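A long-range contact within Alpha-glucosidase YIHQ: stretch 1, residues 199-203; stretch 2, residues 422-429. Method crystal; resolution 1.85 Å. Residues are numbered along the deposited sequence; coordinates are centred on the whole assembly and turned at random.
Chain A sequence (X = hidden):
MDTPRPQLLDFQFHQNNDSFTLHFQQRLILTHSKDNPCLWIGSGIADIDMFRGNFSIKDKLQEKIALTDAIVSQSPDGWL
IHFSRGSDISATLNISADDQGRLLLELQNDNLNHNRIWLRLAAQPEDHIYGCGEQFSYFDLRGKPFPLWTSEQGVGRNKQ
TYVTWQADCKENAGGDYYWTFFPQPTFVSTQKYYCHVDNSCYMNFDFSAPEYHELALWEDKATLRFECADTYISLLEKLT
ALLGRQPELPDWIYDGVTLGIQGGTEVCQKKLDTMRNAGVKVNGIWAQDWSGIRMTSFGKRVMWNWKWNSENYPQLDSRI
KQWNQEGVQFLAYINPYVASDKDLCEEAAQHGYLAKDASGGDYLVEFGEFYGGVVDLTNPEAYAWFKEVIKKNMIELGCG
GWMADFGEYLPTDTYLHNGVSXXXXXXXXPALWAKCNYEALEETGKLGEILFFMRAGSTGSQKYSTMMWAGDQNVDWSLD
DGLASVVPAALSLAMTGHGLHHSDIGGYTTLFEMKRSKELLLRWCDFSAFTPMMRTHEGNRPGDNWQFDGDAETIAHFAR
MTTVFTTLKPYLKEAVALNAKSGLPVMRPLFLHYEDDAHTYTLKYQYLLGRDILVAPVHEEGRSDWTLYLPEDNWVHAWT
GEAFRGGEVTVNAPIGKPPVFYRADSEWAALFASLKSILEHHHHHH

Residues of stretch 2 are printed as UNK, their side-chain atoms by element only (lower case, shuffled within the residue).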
# COMPACT_ATOMS: atom_id res chain seq x y z
N ASN A 199 1.37 6.02 -17.24
CA ASN A 199 -0.04 6.43 -17.28
C ASN A 199 -0.80 6.24 -15.94
O ASN A 199 -0.39 5.42 -15.10
CB ASN A 199 -0.71 5.52 -18.27
CG ASN A 199 -0.11 5.59 -19.67
OD1 ASN A 199 1.11 5.41 -19.86
ND2 ASN A 199 -1.02 5.77 -20.68
N SER A 200 -1.94 6.89 -15.79
CA SER A 200 -2.84 6.67 -14.63
C SER A 200 -4.24 6.24 -15.03
O SER A 200 -5.14 6.14 -14.21
CB SER A 200 -2.85 7.89 -13.72
OG SER A 200 -3.47 8.96 -14.40
N CYS A 201 -4.46 5.96 -16.31
CA CYS A 201 -5.69 5.36 -16.78
C CYS A 201 -5.93 3.98 -16.21
O CYS A 201 -4.98 3.38 -15.66
CB CYS A 201 -5.70 5.29 -18.33
SG CYS A 201 -4.31 4.32 -19.00
N TYR A 202 -7.17 3.44 -16.35
CA TYR A 202 -7.41 2.02 -16.12
C TYR A 202 -6.39 1.20 -16.88
O TYR A 202 -6.12 1.51 -18.06
CB TYR A 202 -8.80 1.63 -16.55
CG TYR A 202 -9.08 0.17 -16.35
CD1 TYR A 202 -8.75 -0.75 -17.30
CD2 TYR A 202 -9.60 -0.33 -15.10
CE1 TYR A 202 -9.00 -2.09 -17.15
CE2 TYR A 202 -9.85 -1.70 -14.94
CZ TYR A 202 -9.54 -2.56 -15.95
OH TYR A 202 -9.83 -3.88 -15.80
N MET A 203 -5.82 0.18 -16.24
CA MET A 203 -4.94 -0.79 -16.93
C MET A 203 -5.23 -2.15 -16.37
O MET A 203 -5.79 -2.26 -15.31
CB MET A 203 -3.46 -0.41 -16.68
CG MET A 203 -3.05 0.85 -17.40
SD MET A 203 -1.27 1.23 -17.16
CE MET A 203 -1.45 2.57 -16.11
N UNK A 422 -11.75 12.66 -14.77
CA UNK A 422 -11.73 11.87 -13.51
C UNK A 422 -11.42 10.42 -13.78
O UNK A 422 -10.91 9.74 -12.90
c UNK A 422 -13.02 11.98 -12.76
N UNK A 423 -11.74 9.94 -14.96
CA UNK A 423 -11.22 8.61 -15.35
C UNK A 423 -9.73 8.43 -15.35
O UNK A 423 -9.25 7.28 -15.22
c UNK A 423 -11.86 8.11 -16.64
o UNK A 423 -13.52 6.95 -18.67
o UNK A 423 -15.35 7.41 -17.67
c UNK A 423 -14.12 7.41 -17.70
c UNK A 423 -13.37 7.88 -16.45
N UNK A 424 -8.99 9.50 -15.58
CA UNK A 424 -7.57 9.54 -15.49
C UNK A 424 -7.07 10.01 -14.12
O UNK A 424 -6.03 9.53 -13.60
c UNK A 424 -6.79 8.66 -18.49
c UNK A 424 -7.36 9.96 -18.05
c UNK A 424 -5.46 10.69 -16.46
c UNK A 424 -6.97 10.47 -16.62
N UNK A 425 -7.73 10.97 -13.52
CA UNK A 425 -7.26 11.45 -12.20
C UNK A 425 -7.51 10.48 -11.02
O UNK A 425 -6.82 10.57 -10.01
c UNK A 425 -7.92 12.81 -11.87
c UNK A 425 -7.40 14.01 -12.73
s UNK A 425 -5.61 14.17 -12.84
c UNK A 425 -5.20 14.31 -11.15
N UNK A 426 -8.48 9.61 -11.18
CA UNK A 426 -8.92 8.70 -10.10
C UNK A 426 -7.73 7.92 -9.53
O UNK A 426 -7.44 8.01 -8.33
c UNK A 426 -10.31 6.68 -9.66
c UNK A 426 -9.95 7.76 -10.63
c UNK A 426 -9.88 5.40 -9.58
n UNK A 426 -11.14 6.88 -8.58
n UNK A 426 -10.45 4.85 -8.47
c UNK A 426 -11.24 5.75 -7.90
N UNK A 427 -6.96 7.30 -10.41
CA UNK A 427 -5.79 6.48 -9.98
C UNK A 427 -4.64 7.34 -9.50
O UNK A 427 -3.83 6.89 -8.67
c UNK A 427 -5.30 5.57 -11.10
n UNK A 427 -5.90 3.60 -12.31
c UNK A 427 -6.09 4.30 -11.21
o UNK A 427 -6.85 3.93 -10.33
N UNK A 428 -4.55 8.60 -9.93
CA UNK A 428 -3.49 9.52 -9.44
C UNK A 428 -3.81 10.21 -8.11
O UNK A 428 -2.94 10.88 -7.51
c UNK A 428 -3.20 10.59 -10.53
N UNK A 429 -5.05 10.08 -7.66
CA UNK A 429 -5.49 10.84 -6.47
C UNK A 429 -4.65 10.49 -5.20
O UNK A 429 -4.26 11.36 -4.43
c UNK A 429 -8.04 12.03 -4.34
c UNK A 429 -8.51 13.96 -5.41
c UNK A 429 -7.62 11.82 -5.59
n UNK A 429 -8.64 13.30 -4.22
c UNK A 429 -8.95 15.25 -5.81
c UNK A 429 -7.87 13.06 -6.31
c UNK A 429 -8.75 15.64 -7.14
c UNK A 429 -8.09 14.77 -8.06
c UNK A 429 -6.96 10.62 -6.14
c UNK A 429 -7.70 13.43 -7.64
O HOH W 1 -7.68 6.71 -13.17
O HOH W 2 -9.22 5.16 -17.16

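Position 422 carries one side-chain carbon and nothing beyond it. That carbon stays 9.9 Å or more from every atom of stretch 1, so the assignment rests on atom count alone: a lone CB is alanine, Ala422.

Position 423 has three carbons in an unbranched run, the third bearing two oxygens, which is a carboxylate one methylene longer than aspartate's. The side chain stays 6.6 Å or more from stretch 1, and the residue contributes through its backbone, whose O lies 4.3 Å from Cys201 CA. This is Glu423.

Position 424 shows four carbons, forked at the first, with one arm two carbons long. The end carbon of the longer arm lies 3.5 Å from Cys201 CB, and the one-carbon arm 3.3 Å from Ser200 OG. The branch at CB together with unequal arms excludes leucine and valine and gives isoleucine. In Ile424, with both chi angles in m, CD1 is the atom that makes the apolar contact with Cys201, and CG2 the one beside Ser200 OG. Although CA-to-CB points sideways, the end of the side chain thus comes nearer to stretch 1.

Position 425 is an unbranched chain of two carbons, a sulfur and a terminal carbon. Its CA-to-CB bond points away from stretch 1 and no area is covered, so it takes no part in the contact. A thioether in this order is methionine, Met425.

Position 426 has one carbon leading to a five-membered ring of three carbons and two nitrogens. The ring makes no contact with stretch 1. It is the imidazole of histidine, and both ring nitrogens of His426 are hydrogen-bonded elsewhere in the structure.

Position 427 has two carbons, the second carrying one oxygen and one nitrogen. Its CA-to-CB bond points toward stretch 1; CB lies 3.2 Å from Ser200 O, and the side-chain nitrogen 3.3 Å from the same atom. A carboxamide on a single methylene is asparagine, hence Asn427. Its ND2 donates a weak hydrogen bond to Ser200 O, with an N-H...O angle of 131°.

Position 428 again has a single carbon, this time 4.2 Å from Ser200 CB: Ala428, a small contact at its CB.

Position 429 has one carbon followed by fused five- and six-membered rings holding eight carbons and one nitrogen. The side chain remains 9.0 Å or more from stretch 1. Only an indole fits, so this is Trp429.

The contact centres on Ser200, with 89 Å² covered of a summed 265 Å². Its CA-to-CB bond points toward the helix, and with chi1 at 68° OG donates a 2.7 Å hydrogen bond to Ile424 O. Water extends this polar link. Water 1 donates to Ser200 O (2.8 Å) and Glu423 O (2.6 Å) and accepts from Asn427 N (2.9 Å); water 2 accepts from Tyr202 N (2.8 Å) and donates to Glu423 O (2.9 Å). Glu423 O is therefore shared by both bridges. The loop is held by one short direct bond, one weak one and two waters, with the Cys201–Ile424 packing beside them.

Stretch 2 422-429: AEIMHNAW
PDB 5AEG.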